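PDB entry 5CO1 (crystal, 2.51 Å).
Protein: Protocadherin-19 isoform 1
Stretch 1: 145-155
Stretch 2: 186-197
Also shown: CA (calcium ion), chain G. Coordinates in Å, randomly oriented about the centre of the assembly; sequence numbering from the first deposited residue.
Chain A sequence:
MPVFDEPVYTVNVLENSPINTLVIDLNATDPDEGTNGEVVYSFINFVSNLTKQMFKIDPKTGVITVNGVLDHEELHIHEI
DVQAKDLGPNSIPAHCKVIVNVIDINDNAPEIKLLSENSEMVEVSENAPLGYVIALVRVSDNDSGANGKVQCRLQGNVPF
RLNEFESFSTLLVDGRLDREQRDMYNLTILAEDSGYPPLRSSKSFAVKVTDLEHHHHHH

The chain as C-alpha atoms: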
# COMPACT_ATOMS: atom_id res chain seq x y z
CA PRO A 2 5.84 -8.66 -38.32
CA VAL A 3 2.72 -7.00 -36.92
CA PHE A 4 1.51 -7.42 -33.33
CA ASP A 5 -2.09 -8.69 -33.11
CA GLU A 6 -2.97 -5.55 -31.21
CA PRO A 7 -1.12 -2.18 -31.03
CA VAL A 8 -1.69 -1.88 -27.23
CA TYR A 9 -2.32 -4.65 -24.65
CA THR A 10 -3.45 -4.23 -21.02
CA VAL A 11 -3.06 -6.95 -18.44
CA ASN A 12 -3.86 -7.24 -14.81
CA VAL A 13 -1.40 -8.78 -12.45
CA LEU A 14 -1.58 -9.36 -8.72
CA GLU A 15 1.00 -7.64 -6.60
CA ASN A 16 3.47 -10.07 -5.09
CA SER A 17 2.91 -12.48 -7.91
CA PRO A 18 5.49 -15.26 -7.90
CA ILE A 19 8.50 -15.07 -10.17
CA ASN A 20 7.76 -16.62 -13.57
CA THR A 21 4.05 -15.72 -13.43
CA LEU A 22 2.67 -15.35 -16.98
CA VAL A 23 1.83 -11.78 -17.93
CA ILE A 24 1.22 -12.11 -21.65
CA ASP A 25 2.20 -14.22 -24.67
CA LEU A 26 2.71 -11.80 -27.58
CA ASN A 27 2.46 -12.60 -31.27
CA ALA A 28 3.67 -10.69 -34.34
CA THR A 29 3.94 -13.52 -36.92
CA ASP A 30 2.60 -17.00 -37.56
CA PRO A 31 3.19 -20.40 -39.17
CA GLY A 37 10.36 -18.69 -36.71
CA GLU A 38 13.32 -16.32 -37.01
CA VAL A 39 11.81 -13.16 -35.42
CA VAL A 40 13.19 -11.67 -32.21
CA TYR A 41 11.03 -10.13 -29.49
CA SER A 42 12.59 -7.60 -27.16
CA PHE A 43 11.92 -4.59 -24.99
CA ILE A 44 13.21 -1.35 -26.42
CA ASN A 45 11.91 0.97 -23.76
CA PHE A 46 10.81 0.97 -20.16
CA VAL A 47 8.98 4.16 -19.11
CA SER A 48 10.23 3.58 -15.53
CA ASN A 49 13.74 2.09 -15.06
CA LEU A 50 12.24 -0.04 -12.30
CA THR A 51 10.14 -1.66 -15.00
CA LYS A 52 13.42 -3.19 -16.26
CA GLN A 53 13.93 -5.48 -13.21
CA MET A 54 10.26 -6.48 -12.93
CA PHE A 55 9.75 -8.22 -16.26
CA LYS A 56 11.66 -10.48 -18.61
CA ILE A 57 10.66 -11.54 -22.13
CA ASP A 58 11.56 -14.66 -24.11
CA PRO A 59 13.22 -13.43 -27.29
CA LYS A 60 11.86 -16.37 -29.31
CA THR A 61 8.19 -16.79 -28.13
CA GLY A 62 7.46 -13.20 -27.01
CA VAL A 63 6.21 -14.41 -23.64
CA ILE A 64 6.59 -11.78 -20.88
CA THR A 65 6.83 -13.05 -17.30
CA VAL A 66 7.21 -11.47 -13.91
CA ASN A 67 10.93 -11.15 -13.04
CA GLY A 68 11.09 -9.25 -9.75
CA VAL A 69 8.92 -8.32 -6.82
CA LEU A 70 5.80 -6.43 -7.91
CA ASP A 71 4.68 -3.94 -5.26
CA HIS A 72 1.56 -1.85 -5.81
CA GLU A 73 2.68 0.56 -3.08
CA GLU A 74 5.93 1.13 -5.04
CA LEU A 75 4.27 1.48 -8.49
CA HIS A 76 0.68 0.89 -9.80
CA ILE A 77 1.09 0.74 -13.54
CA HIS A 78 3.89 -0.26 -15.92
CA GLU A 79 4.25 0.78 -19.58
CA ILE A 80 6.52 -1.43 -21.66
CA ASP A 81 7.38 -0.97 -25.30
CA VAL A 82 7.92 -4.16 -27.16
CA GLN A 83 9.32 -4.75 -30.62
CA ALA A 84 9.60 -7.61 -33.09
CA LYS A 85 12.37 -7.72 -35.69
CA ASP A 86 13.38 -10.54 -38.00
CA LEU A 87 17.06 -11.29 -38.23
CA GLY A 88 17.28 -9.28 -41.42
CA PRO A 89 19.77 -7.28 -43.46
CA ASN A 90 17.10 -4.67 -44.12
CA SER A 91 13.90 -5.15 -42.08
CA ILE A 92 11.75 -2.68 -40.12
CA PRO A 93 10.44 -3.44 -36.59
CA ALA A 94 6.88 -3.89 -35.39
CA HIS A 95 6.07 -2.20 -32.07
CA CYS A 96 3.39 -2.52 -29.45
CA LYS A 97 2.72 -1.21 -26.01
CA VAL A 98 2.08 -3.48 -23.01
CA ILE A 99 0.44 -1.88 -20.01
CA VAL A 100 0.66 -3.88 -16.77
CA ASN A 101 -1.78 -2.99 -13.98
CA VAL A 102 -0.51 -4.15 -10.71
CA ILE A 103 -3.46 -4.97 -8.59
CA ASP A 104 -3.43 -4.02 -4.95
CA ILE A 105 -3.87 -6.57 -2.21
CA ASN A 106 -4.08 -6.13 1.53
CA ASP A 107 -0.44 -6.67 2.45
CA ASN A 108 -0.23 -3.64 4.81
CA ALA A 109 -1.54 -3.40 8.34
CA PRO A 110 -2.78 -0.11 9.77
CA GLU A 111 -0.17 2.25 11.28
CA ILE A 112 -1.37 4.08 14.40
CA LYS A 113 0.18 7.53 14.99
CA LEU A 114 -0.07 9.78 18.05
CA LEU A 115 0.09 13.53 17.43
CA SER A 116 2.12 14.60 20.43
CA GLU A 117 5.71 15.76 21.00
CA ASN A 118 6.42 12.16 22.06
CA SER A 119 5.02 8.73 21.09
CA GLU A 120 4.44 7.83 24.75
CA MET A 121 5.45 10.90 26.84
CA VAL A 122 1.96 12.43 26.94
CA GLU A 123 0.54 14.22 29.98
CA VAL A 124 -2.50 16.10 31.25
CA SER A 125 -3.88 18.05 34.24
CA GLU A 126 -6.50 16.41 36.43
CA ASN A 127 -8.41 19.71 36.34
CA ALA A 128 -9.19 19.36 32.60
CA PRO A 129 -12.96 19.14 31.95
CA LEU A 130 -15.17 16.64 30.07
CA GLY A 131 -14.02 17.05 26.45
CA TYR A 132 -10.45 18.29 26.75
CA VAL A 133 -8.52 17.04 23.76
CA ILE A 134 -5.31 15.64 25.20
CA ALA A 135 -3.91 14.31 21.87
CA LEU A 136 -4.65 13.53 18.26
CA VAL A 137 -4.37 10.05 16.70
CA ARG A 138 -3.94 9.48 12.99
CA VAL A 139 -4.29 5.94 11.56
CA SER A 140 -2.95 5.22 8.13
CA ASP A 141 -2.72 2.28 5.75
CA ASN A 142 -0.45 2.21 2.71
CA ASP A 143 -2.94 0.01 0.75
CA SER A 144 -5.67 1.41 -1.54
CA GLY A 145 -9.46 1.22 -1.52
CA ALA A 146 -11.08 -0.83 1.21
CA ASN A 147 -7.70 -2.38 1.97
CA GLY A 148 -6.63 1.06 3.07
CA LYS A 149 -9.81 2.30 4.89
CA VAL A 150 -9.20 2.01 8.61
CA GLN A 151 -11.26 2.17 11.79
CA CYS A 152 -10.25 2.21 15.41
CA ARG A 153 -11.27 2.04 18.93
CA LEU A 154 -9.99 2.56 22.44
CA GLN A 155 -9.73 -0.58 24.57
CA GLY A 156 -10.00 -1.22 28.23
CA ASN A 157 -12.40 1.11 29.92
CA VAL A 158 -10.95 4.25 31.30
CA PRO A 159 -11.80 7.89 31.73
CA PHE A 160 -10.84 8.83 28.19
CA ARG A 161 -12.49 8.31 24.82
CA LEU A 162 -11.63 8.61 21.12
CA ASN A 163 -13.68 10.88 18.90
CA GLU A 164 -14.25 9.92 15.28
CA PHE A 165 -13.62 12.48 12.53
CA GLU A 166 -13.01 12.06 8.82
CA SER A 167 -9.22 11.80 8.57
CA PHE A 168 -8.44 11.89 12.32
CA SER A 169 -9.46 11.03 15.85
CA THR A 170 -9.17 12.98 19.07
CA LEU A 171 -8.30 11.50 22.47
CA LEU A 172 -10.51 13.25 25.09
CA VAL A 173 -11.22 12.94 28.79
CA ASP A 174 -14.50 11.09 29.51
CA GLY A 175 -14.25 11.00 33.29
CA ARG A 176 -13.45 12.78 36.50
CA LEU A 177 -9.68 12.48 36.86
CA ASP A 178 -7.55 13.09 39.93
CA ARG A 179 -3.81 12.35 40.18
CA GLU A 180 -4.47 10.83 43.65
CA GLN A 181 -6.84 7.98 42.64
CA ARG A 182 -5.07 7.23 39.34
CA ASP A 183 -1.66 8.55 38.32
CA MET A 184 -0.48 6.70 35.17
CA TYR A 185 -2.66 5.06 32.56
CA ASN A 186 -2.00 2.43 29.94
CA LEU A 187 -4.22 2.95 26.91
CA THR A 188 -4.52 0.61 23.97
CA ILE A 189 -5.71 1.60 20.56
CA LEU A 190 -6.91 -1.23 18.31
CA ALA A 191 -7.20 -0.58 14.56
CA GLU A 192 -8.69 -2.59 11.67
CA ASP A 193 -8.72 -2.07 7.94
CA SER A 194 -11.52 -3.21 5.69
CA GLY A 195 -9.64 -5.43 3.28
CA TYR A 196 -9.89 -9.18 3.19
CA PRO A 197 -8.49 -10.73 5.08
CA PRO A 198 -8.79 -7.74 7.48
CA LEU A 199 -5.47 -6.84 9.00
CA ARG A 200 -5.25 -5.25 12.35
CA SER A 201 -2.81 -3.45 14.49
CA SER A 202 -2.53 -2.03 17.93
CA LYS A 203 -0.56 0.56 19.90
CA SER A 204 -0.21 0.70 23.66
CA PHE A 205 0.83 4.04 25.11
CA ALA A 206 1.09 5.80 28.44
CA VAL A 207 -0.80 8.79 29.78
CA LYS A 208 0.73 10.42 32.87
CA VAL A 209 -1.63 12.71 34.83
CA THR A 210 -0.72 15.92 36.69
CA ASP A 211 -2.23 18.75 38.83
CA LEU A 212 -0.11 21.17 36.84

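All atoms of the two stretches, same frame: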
# COMPACT_ATOMS: atom_id res chain seq x y z
N GLY A 145 -8.07 1.63 -1.66
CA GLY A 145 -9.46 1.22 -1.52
C GLY A 145 -9.87 0.84 -0.12
O GLY A 145 -9.50 1.49 0.88
N ALA A 146 -10.66 -0.23 -0.05
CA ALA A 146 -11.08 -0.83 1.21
C ALA A 146 -9.89 -1.32 2.00
O ALA A 146 -9.91 -1.30 3.24
CB ALA A 146 -12.02 -2.00 0.93
N ASN A 147 -8.87 -1.82 1.30
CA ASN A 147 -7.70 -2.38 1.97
C ASN A 147 -7.01 -1.34 2.80
O ASN A 147 -6.17 -1.68 3.63
CB ASN A 147 -6.70 -2.84 0.96
CG ASN A 147 -7.18 -4.05 0.18
OD1 ASN A 147 -7.87 -4.90 0.71
ND2 ASN A 147 -6.60 -4.23 -1.00
N GLY A 148 -7.21 -0.09 2.39
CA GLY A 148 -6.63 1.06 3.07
C GLY A 148 -7.53 1.88 3.99
O GLY A 148 -7.00 2.74 4.68
N LYS A 149 -8.86 1.70 3.93
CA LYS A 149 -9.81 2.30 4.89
C LYS A 149 -9.73 1.65 6.26
O LYS A 149 -10.07 0.50 6.41
CB LYS A 149 -11.27 2.15 4.43
CG LYS A 149 -11.69 3.04 3.26
CD LYS A 149 -12.58 4.21 3.70
CE LYS A 149 -12.32 5.46 2.86
NZ LYS A 149 -12.14 5.18 1.40
N VAL A 150 -9.53 2.47 7.28
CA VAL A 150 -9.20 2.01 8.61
C VAL A 150 -10.20 2.51 9.62
O VAL A 150 -10.90 3.46 9.36
CB VAL A 150 -7.82 2.56 8.99
CG1 VAL A 150 -7.52 2.31 10.46
CG2 VAL A 150 -6.78 1.92 8.10
N GLN A 151 -10.24 1.89 10.78
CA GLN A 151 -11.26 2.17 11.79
C GLN A 151 -10.68 1.76 13.12
O GLN A 151 -9.96 0.80 13.21
CB GLN A 151 -12.49 1.33 11.49
CG GLN A 151 -13.69 1.72 12.30
CD GLN A 151 -14.99 1.43 11.58
OE1 GLN A 151 -15.06 0.59 10.67
NE2 GLN A 151 -16.04 2.15 11.98
N CYS A 152 -10.92 2.52 14.16
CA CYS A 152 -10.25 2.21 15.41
C CYS A 152 -11.07 2.63 16.61
O CYS A 152 -12.23 3.01 16.49
CB CYS A 152 -8.85 2.82 15.44
SG CYS A 152 -8.81 4.62 15.42
N ARG A 153 -10.50 2.41 17.78
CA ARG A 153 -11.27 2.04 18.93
C ARG A 153 -10.33 1.94 20.10
O ARG A 153 -9.28 1.29 20.03
CB ARG A 153 -11.89 0.67 18.71
CG ARG A 153 -13.21 0.46 19.42
CD ARG A 153 -13.45 -1.02 19.58
NE ARG A 153 -13.08 -1.45 20.91
CZ ARG A 153 -13.36 -2.64 21.42
NH1 ARG A 153 -13.97 -3.55 20.68
NH2 ARG A 153 -13.02 -2.91 22.67
N LEU A 154 -10.73 2.57 21.19
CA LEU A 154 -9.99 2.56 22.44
C LEU A 154 -10.43 1.33 23.22
O LEU A 154 -11.60 0.96 23.21
CB LEU A 154 -10.34 3.83 23.21
CG LEU A 154 -9.43 4.37 24.29
CD1 LEU A 154 -7.95 4.35 23.92
CD2 LEU A 154 -9.89 5.79 24.56
N GLN A 155 -9.46 0.67 23.86
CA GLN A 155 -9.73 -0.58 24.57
C GLN A 155 -9.33 -0.46 26.02
O GLN A 155 -8.61 0.46 26.40
CB GLN A 155 -8.98 -1.74 23.92
CG GLN A 155 -9.87 -2.81 23.31
CD GLN A 155 -9.07 -3.95 22.74
OE1 GLN A 155 -7.88 -3.81 22.47
NE2 GLN A 155 -9.72 -5.11 22.55
N ASN A 186 -2.33 3.08 31.20
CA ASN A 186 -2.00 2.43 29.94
C ASN A 186 -3.20 2.24 29.01
O ASN A 186 -4.12 1.46 29.28
CB ASN A 186 -1.25 1.14 30.17
CG ASN A 186 0.06 1.10 29.42
OD1 ASN A 186 1.08 1.57 29.93
ND2 ASN A 186 0.01 0.71 28.14
N LEU A 187 -3.18 3.00 27.93
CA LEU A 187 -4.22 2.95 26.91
C LEU A 187 -3.80 2.09 25.74
O LEU A 187 -2.67 2.18 25.24
CB LEU A 187 -4.48 4.36 26.38
CG LEU A 187 -4.98 5.39 27.38
CD1 LEU A 187 -5.58 6.55 26.60
CD2 LEU A 187 -6.01 4.81 28.35
N THR A 188 -4.77 1.38 25.18
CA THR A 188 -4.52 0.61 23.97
C THR A 188 -5.46 1.08 22.89
O THR A 188 -6.68 1.08 23.06
CB THR A 188 -4.73 -0.90 24.20
OG1 THR A 188 -6.05 -1.12 24.69
CG2 THR A 188 -3.73 -1.45 25.22
N ILE A 189 -4.90 1.42 21.75
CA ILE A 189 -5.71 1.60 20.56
C ILE A 189 -5.62 0.40 19.63
O ILE A 189 -4.53 0.03 19.20
CB ILE A 189 -5.28 2.86 19.81
CG1 ILE A 189 -5.15 3.99 20.85
CG2 ILE A 189 -6.26 3.11 18.67
CD1 ILE A 189 -5.43 5.39 20.36
N LEU A 190 -6.79 -0.14 19.28
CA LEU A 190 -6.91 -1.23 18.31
C LEU A 190 -7.43 -0.69 16.99
O LEU A 190 -8.45 -0.01 16.98
CB LEU A 190 -7.89 -2.26 18.86
CG LEU A 190 -8.28 -3.47 18.03
CD1 LEU A 190 -7.08 -4.37 17.73
CD2 LEU A 190 -9.37 -4.23 18.76
N ALA A 191 -6.78 -1.03 15.89
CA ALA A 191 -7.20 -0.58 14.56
C ALA A 191 -7.42 -1.73 13.56
O ALA A 191 -6.67 -2.68 13.53
CB ALA A 191 -6.15 0.39 14.01
N GLU A 192 -8.37 -1.57 12.64
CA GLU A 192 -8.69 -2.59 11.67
C GLU A 192 -9.04 -1.95 10.33
O GLU A 192 -9.89 -1.05 10.26
CB GLU A 192 -9.84 -3.49 12.16
CG GLU A 192 -10.08 -4.77 11.33
CD GLU A 192 -11.09 -5.77 11.95
OE1 GLU A 192 -10.87 -7.01 11.87
OE2 GLU A 192 -12.11 -5.32 12.53
N ASP A 193 -8.44 -2.49 9.28
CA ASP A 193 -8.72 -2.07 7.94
C ASP A 193 -9.82 -2.92 7.38
O ASP A 193 -10.34 -3.77 8.09
CB ASP A 193 -7.45 -2.15 7.09
CG ASP A 193 -7.08 -3.56 6.70
OD1 ASP A 193 -8.02 -4.39 6.55
OD2 ASP A 193 -5.87 -3.80 6.47
N SER A 194 -10.28 -2.64 6.18
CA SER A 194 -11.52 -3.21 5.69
C SER A 194 -11.27 -4.07 4.46
O SER A 194 -12.18 -4.31 3.66
CB SER A 194 -12.50 -2.10 5.37
OG SER A 194 -12.52 -1.20 6.46
N GLY A 195 -10.02 -4.47 4.29
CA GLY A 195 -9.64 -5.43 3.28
C GLY A 195 -10.03 -6.82 3.69
O GLY A 195 -10.66 -7.04 4.72
N TYR A 196 -9.71 -7.78 2.83
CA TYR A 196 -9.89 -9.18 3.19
C TYR A 196 -8.66 -9.95 2.76
O TYR A 196 -8.12 -9.70 1.70
CB TYR A 196 -11.18 -9.77 2.57
CG TYR A 196 -11.72 -10.97 3.35
CD1 TYR A 196 -11.01 -12.18 3.38
CD2 TYR A 196 -12.88 -10.87 4.12
CE1 TYR A 196 -11.45 -13.26 4.15
CE2 TYR A 196 -13.32 -11.94 4.90
CZ TYR A 196 -12.61 -13.13 4.91
OH TYR A 196 -13.06 -14.21 5.65
N PRO A 197 -8.11 -10.76 3.66
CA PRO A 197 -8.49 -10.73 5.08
C PRO A 197 -8.21 -9.36 5.72
O PRO A 197 -7.27 -8.69 5.29
CB PRO A 197 -7.60 -11.80 5.69
CG PRO A 197 -6.37 -11.81 4.83
CD PRO A 197 -6.82 -11.43 3.44
CA CA G . -4.35 -2.57 4.74

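The two stretches run antiparallel: the axes of strands 150-155 and 186-193 make an angle of 159° between their N-to-C directions and approach to 4.6 Å. Together the stretches bury 817 Å², and the largest shares belong to Leu190 (83 Å²) and Gln155 (76 Å²), followed by Leu154 and Thr188 (62 Å² each).

Leu190 lies opposite Arg153, with their CA atoms 5.5 Å apart. Its backbone N donates to Arg153 O at 3.0 Å with an N-H...acceptor angle of 162°, close to linear. Its side chain shares a face of the sheet with those of Gln151, Arg153, Gln155, Thr188 and Glu192, and Leu190 CD2 comes within 3.9 Å of Gln155 NE2. Gln155 bonds through its backbone and also makes side-chain contacts: Gln155 N donates to Thr188 O at 2.9 Å, with an angle of 149°, while Gln155 CB rests 3.1 Å from Thr188 OG1.

The other face is apolar where Leu154 meets stretch 2. Leu154 CD1 is 4.2 Å from both Leu187 CD1 and Ile189 CG1, distances typical of van der Waals packing. Further along, Cys152 CB lies 3.9 Å from Ala191 CB, and the Cys152 and Ala191 CA atoms are 4.2 Å apart.

Glu192 N to Gln151 O, 2.9 Å at 161°, continues the backbone ladder. Beyond it, Ser194 OG donates to Lys149 O at 3.0 Å, and a weak bond joins Ser194 N to Ala146 O at 3.3 Å. Gly195 packs against Asn147, with Gly195 CA 3.2 Å from Asn147 OD1; an ideal CB on Gly195 would fall 2.4 Å from that oxygen, a clash. Calcium ties this end together: Asn147 O binds the ion CA at 2.3 Å and Asp193 OD2 binds CA at 2.6 Å, so oxygens from both stretches share one cation, with further ligands elsewhere in the structure.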